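Local coordinates for protein dehydratase, IlvD/Edd family (Caulobacter crescentus, PDB 5OYN) that dehydrates D-xylonate to 2-dehydro-3-deoxy-D-arabinonate in D-xylose breakdown, and D-gluconate about as efficiently, with an iron-sulfur cluster and magnesium, at residues V473-P478 against G500-P505; N288-I293 against F401-S406. All coordinates share one frame; numbering follows the deposited sequence.

Contact 1 (V473-P478 against G500-P505); sequences VVNMQP and GTADSP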
loop_
_atom_site.group_PDB
_atom_site.type_symbol
_atom_site.label_atom_id
_atom_site.label_comp_id
_atom_site.label_asym_id
_atom_site.label_seq_id
_atom_site.Cartn_x
_atom_site.Cartn_y
_atom_site.Cartn_z
ATOM N N VAL A 473 -18.178 -33.326 -2.224
ATOM C CA VAL A 473 -19.587 -33.616 -1.925
ATOM C C VAL A 473 -19.822 -35.002 -1.317
ATOM O O VAL A 473 -20.974 -35.435 -1.181
ATOM C CB VAL A 473 -20.460 -33.461 -3.187
ATOM C CG1 VAL A 473 -20.512 -32.004 -3.640
ATOM C CG2 VAL A 473 -19.975 -34.385 -4.299
ATOM N N VAL A 474 -18.754 -35.700 -0.927
ATOM C CA VAL A 474 -18.921 -37.074 -0.464
ATOM C C VAL A 474 -19.301 -37.138 1.016
ATOM O O VAL A 474 -19.949 -38.101 1.448
ATOM C CB VAL A 474 -17.653 -37.896 -0.758
ATOM C CG1 VAL A 474 -17.763 -39.298 -0.170
ATOM C CG2 VAL A 474 -17.418 -37.988 -2.265
ATOM N N ASN A 475 -18.940 -36.138 1.823
ATOM C CA ASN A 475 -19.279 -36.210 3.244
ATOM C C ASN A 475 -20.786 -36.033 3.463
ATOM O O ASN A 475 -21.217 -35.110 4.166
ATOM C CB ASN A 475 -18.466 -35.191 4.064
ATOM C CG ASN A 475 -18.552 -33.758 3.524
ATOM O OD1 ASN A 475 -18.430 -33.516 2.322
ATOM N ND2 ASN A 475 -18.739 -32.801 4.427
ATOM N N MET A 476 -21.585 -36.933 2.874
ATOM C CA MET A 476 -23.038 -36.919 3.026
ATOM C C MET A 476 -23.445 -37.286 4.447
ATOM O O MET A 476 -22.820 -38.138 5.085
ATOM C CB MET A 476 -23.680 -37.898 2.046
ATOM C CG MET A 476 -23.700 -37.421 0.605
ATOM S SD MET A 476 -24.071 -38.724 -0.602
ATOM C CE MET A 476 -22.556 -39.665 -0.499
ATOM N N GLN A 477 -24.526 -36.652 4.941
ATOM C CA GLN A 477 -24.967 -36.919 6.306
ATOM C C GLN A 477 -26.229 -37.791 6.326
ATOM O O GLN A 477 -26.987 -37.820 5.348
ATOM C CB GLN A 477 -25.229 -35.612 7.067
ATOM C CG GLN A 477 -26.437 -34.806 6.606
ATOM C CD GLN A 477 -26.766 -33.674 7.575
ATOM O OE1 GLN A 477 -25.869 -33.096 8.201
ATOM N NE2 GLN A 477 -28.052 -33.355 7.708
ATOM N N PRO A 478 -26.472 -38.519 7.421
ATOM C CA PRO A 478 -27.681 -39.341 7.529
ATOM C C PRO A 478 -28.937 -38.515 7.324
ATOM O O PRO A 478 -28.919 -37.287 7.494
ATOM C CB PRO A 478 -27.610 -39.878 8.966
ATOM C CG PRO A 478 -26.178 -39.853 9.315
ATOM C CD PRO A 478 -25.589 -38.687 8.589
ATOM N N GLY A 500 -11.101 -31.275 3.160
ATOM C CA GLY A 500 -10.078 -31.743 4.075
ATOM C C GLY A 500 -10.463 -31.533 5.524
ATOM O O GLY A 500 -9.823 -32.044 6.443
ATOM N N THR A 501 -11.515 -30.765 5.729
ATOM C CA THR A 501 -12.060 -30.482 7.040
ATOM C C THR A 501 -13.180 -31.438 7.420
ATOM O O THR A 501 -13.794 -31.265 8.481
ATOM C CB THR A 501 -12.567 -29.033 7.066
ATOM O OG1 THR A 501 -13.669 -28.893 6.161
ATOM C CG2 THR A 501 -11.465 -28.107 6.608
ATOM N N ALA A 502 -13.476 -32.427 6.580
ATOM C CA ALA A 502 -14.552 -33.348 6.903
ATOM C C ALA A 502 -14.120 -34.304 8.004
ATOM O O ALA A 502 -12.953 -34.702 8.084
ATOM C CB ALA A 502 -14.992 -34.134 5.669
ATOM N N ASP A 503 -15.070 -34.638 8.875
ATOM C CA ASP A 503 -14.924 -35.673 9.894
ATOM C C ASP A 503 -15.756 -36.908 9.531
ATOM O O ASP A 503 -16.297 -37.602 10.400
ATOM C CB ASP A 503 -15.312 -35.135 11.270
ATOM C CG ASP A 503 -16.686 -34.473 11.272
ATOM O OD1 ASP A 503 -17.186 -34.120 10.175
ATOM O OD2 ASP A 503 -17.271 -34.304 12.366
ATOM N N SER A 504 -15.838 -37.208 8.231
ATOM C CA SER A 504 -16.553 -38.363 7.707
ATOM C C SER A 504 -15.543 -39.395 7.236
ATOM O O SER A 504 -14.699 -39.061 6.388
ATOM C CB SER A 504 -17.459 -37.957 6.547
ATOM O OG SER A 504 -18.505 -37.121 6.981
ATOM N N PRO A 505 -15.578 -40.650 7.731
ATOM C CA PRO A 505 -14.643 -41.683 7.239
ATOM C C PRO A 505 -15.043 -42.199 5.862
ATOM O O PRO A 505 -15.396 -43.355 5.685
ATOM C CB PRO A 505 -14.745 -42.762 8.324
ATOM C CG PRO A 505 -16.145 -42.645 8.829
ATOM C CD PRO A 505 -16.537 -41.186 8.714
#

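Contact 2 (N288-I293 against F401-S406); sequences NAQPHI and FAIMKS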
loop_
_atom_site.group_PDB
_atom_site.type_symbol
_atom_site.label_atom_id
_atom_site.label_comp_id
_atom_site.label_asym_id
_atom_site.label_seq_id
_atom_site.Cartn_x
_atom_site.Cartn_y
_atom_site.Cartn_z
ATOM N N ASN A 288 -7.549 -34.924 0.161
ATOM C CA ASN A 288 -7.216 -34.190 -1.047
ATOM C C ASN A 288 -5.716 -34.152 -1.274
ATOM O O ASN A 288 -5.281 -33.884 -2.400
ATOM C CB ASN A 288 -7.802 -32.787 -0.979
ATOM C CG ASN A 288 -9.302 -32.800 -1.040
ATOM O OD1 ASN A 288 -9.892 -33.672 -1.668
ATOM N ND2 ASN A 288 -9.934 -31.841 -0.387
ATOM N N ALA A 289 -4.919 -34.438 -0.237
ATOM C CA ALA A 289 -3.476 -34.510 -0.427
ATOM C C ALA A 289 -3.109 -35.557 -1.467
ATOM O O ALA A 289 -2.115 -35.388 -2.189
ATOM C CB ALA A 289 -2.773 -34.799 0.900
ATOM N N GLN A 290 -3.923 -36.633 -1.591
ATOM C CA GLN A 290 -3.543 -37.740 -2.462
ATOM C C GLN A 290 -3.522 -37.321 -3.928
ATOM O O GLN A 290 -2.461 -37.427 -4.564
ATOM C CB GLN A 290 -4.441 -38.954 -2.209
ATOM C CG GLN A 290 -4.240 -40.089 -3.203
ATOM C CD GLN A 290 -5.090 -39.958 -4.453
ATOM O OE1 GLN A 290 -6.314 -39.908 -4.380
ATOM N NE2 GLN A 290 -4.442 -39.908 -5.610
ATOM N N PRO A 291 -4.624 -36.835 -4.520
ATOM C CA PRO A 291 -4.509 -36.348 -5.905
ATOM C C PRO A 291 -3.400 -35.331 -6.075
ATOM O O PRO A 291 -2.725 -35.341 -7.110
ATOM C CB PRO A 291 -5.887 -35.737 -6.189
ATOM C CG PRO A 291 -6.790 -36.371 -5.235
ATOM C CD PRO A 291 -5.990 -36.658 -3.997
ATOM N N HIS A 292 -3.151 -34.486 -5.067
ATOM C CA HIS A 292 -2.160 -33.422 -5.213
ATOM C C HIS A 292 -0.744 -33.951 -5.133
ATOM O O HIS A 292 0.128 -33.493 -5.876
ATOM C CB HIS A 292 -2.347 -32.346 -4.145
ATOM C CG HIS A 292 -3.625 -31.592 -4.274
ATOM N ND1 HIS A 292 -4.114 -31.168 -5.492
ATOM C CD2 HIS A 292 -4.520 -31.187 -3.344
ATOM C CE1 HIS A 292 -5.258 -30.533 -5.305
ATOM N NE2 HIS A 292 -5.528 -30.532 -4.011
ATOM N N ILE A 293 -0.477 -34.876 -4.213
ATOM C CA ILE A 293 0.882 -35.399 -4.125
ATOM C C ILE A 293 1.236 -36.173 -5.389
ATOM O O ILE A 293 2.365 -36.087 -5.887
ATOM C CB ILE A 293 1.058 -36.245 -2.855
ATOM C CG1 ILE A 293 1.082 -35.324 -1.631
ATOM C CG2 ILE A 293 2.339 -37.039 -2.931
ATOM C CD1 ILE A 293 1.156 -36.045 -0.314
ATOM N N PHE A 401 -9.371 -47.932 -7.693
ATOM C CA PHE A 401 -8.655 -47.223 -6.642
ATOM C C PHE A 401 -9.612 -46.266 -5.947
ATOM O O PHE A 401 -10.458 -45.640 -6.592
ATOM C CB PHE A 401 -7.445 -46.460 -7.208
ATOM C CG PHE A 401 -6.766 -45.554 -6.210
ATOM C CD1 PHE A 401 -5.670 -46.001 -5.487
ATOM C CD2 PHE A 401 -7.207 -44.245 -6.014
ATOM C CE1 PHE A 401 -5.035 -45.183 -4.570
ATOM C CE2 PHE A 401 -6.578 -43.411 -5.090
ATOM C CZ PHE A 401 -5.487 -43.885 -4.366
ATOM N N ALA A 402 -9.470 -46.171 -4.630
ATOM C CA ALA A 402 -10.124 -45.170 -3.801
ATOM C C ALA A 402 -9.410 -45.205 -2.466
ATOM O O ALA A 402 -8.663 -46.141 -2.188
ATOM C CB ALA A 402 -11.621 -45.425 -3.626
ATOM N N ILE A 403 -9.615 -44.166 -1.652
ATOM C CA ILE A 403 -9.005 -44.111 -0.330
ATOM C C ILE A 403 -10.075 -43.785 0.698
ATOM O O ILE A 403 -11.083 -43.134 0.394
ATOM C CB ILE A 403 -7.855 -43.088 -0.259
ATOM C CG1 ILE A 403 -8.322 -41.718 -0.741
ATOM C CG2 ILE A 403 -6.662 -43.565 -1.065
ATOM C CD1 ILE A 403 -7.306 -40.638 -0.484
ATOM N N MET A 404 -9.850 -44.252 1.923
ATOM C CA MET A 404 -10.767 -44.040 3.032
ATOM C C MET A 404 -10.060 -43.249 4.121
ATOM O O MET A 404 -8.882 -43.488 4.402
ATOM C CB MET A 404 -11.269 -45.366 3.589
ATOM C CG MET A 404 -12.560 -45.276 4.388
ATOM S SD MET A 404 -12.632 -46.600 5.605
ATOM C CE MET A 404 -14.118 -46.207 6.519
ATOM N N LYS A 405 -10.770 -42.292 4.726
ATOM C CA LYS A 405 -10.162 -41.457 5.763
ATOM C C LYS A 405 -10.152 -42.250 7.061
ATOM O O LYS A 405 -11.102 -42.231 7.841
ATOM C CB LYS A 405 -10.891 -40.129 5.917
ATOM C CG LYS A 405 -9.958 -38.997 6.404
ATOM C CD LYS A 405 -10.542 -37.575 6.245
ATOM C CE LYS A 405 -9.811 -36.586 7.164
ATOM N NZ LYS A 405 -9.966 -35.131 6.802
ATOM N N SER A 406 -9.052 -42.961 7.297
ATOM C CA SER A 406 -8.961 -43.789 8.489
ATOM C C SER A 406 -8.858 -42.950 9.750
ATOM O O SER A 406 -9.330 -43.379 10.810
ATOM C CB SER A 406 -7.749 -44.712 8.391
ATOM O OG SER A 406 -7.576 -45.153 7.059
#

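Contact 1 (V473-P478 against G500-P505)
Asn475 reaches across to Ser504 and Ala502 from the centre of an inverse gamma turn (Val474 to Met476). Both segments are loops of the C-terminal family region, one leading from strand 455-460 to helix 480-484, the other entering strand 507-511. Their backbones come closest at Asn475 CA and Ser504 CA, 5.7 Å apart.

The packed part is small and rests on CB of Asn475. Ser504 OG approaches it to 3.5 Å, and the methyl of Ala502 stands 4.0 Å from the same Asn475 CB, roughly at right angles to that approach. With CG set between the backbone N and the carbonyl carbon (chi1 52°), the amide swings round so that Ala502 CB lies above its plane, 4.2 Å from Asn475 ND2. This is van der Waals packing, a methyl over the flat of an amide. No hydrogen bond crosses between the segments, and the whole contact buries just 115 Å².

The looser side is where the chains part. Gln477 and Asp503, both partly exposed, do not meet each other and turn instead to helix 177-187. There Asp503 OD2 forms a salt bridge with Arg184, while Gln477 packs on Arg183, Arg184 and Ala187. Trp180 of the same helix packs against Asn475 and hydrogen-bonds Thr501 OG1, so the helix spans both loops.

The segment 473-478 directly follows the magnesium ligand Glu472, whose side chain is about 5 Å from that of Asn475. The contact therefore joins the loop just beyond a metal ligand to the approach of strand 507-511. Its polar groups stay apart: Ser504 OG lies beside the aliphatic stem of Asn475, 5.0 Å from Asn475 ND2.

Contact 2 (N288-I293 against F401-S406)
On the helix side Gln290 alone carries this buried contact, against Ile403 and Phe401. Its CB meets the end of the isoleucine, with Ile403 CD1 3.7 Å from Gln290 CB. CG, anti to the backbone N (chi1 172°), still borders Ile403 CD1 and lies near Phe401 CZ. A bend at chi2 (-87°) then turns the amide to the ring, where Gln290 CD lies 3.8 Å from Phe401 CE2. At the tip, Gln290 OE1 comes in at the ring edge, near its plane, 3.6 Å from Phe401 CE2; amide and ring planes stand 72° apart. Both polar ends are bonded beyond the two segments, OE1 accepting from Asn509 ND2 and NE2 donating to Leu576 O. A leucine in its place would probably leave the Asn509 amide and the Leu576 carbonyl without these mates in a buried setting. The contact packs helix 289-299 of the N-terminal family region on strand 401-404 of the C-terminal one, the middle strand of an antiparallel sheet between 392-393 and 507-511; helix 306-312 touches Gln290 through Trp309 and Phe401 through Ala306, while helix 215-225 packs on Ala289 and Ile293.

In the fold
The centres of contact 1 and contact 2 lie 14 Å apart, and Lys405 bridges them: its NZ gives a weak hydrogen bond to Ala502 O at 3.3 Å. Arg497 makes a second tie, paired through the backbone with Val474 and through NE with Asn288 OD1. Neither packing patch lies at the metal itself: the side chains of Ala502 and Gln290 are about 10 and 13 Å from the magnesium. Residues of both nevertheless connect to the site. Asn288 packs on the ligand Glu472, just ahead of 473-478, while His292 NE2 hydrogen-bonds the carboxylated lysine at position 139, another residue of the magnesium site.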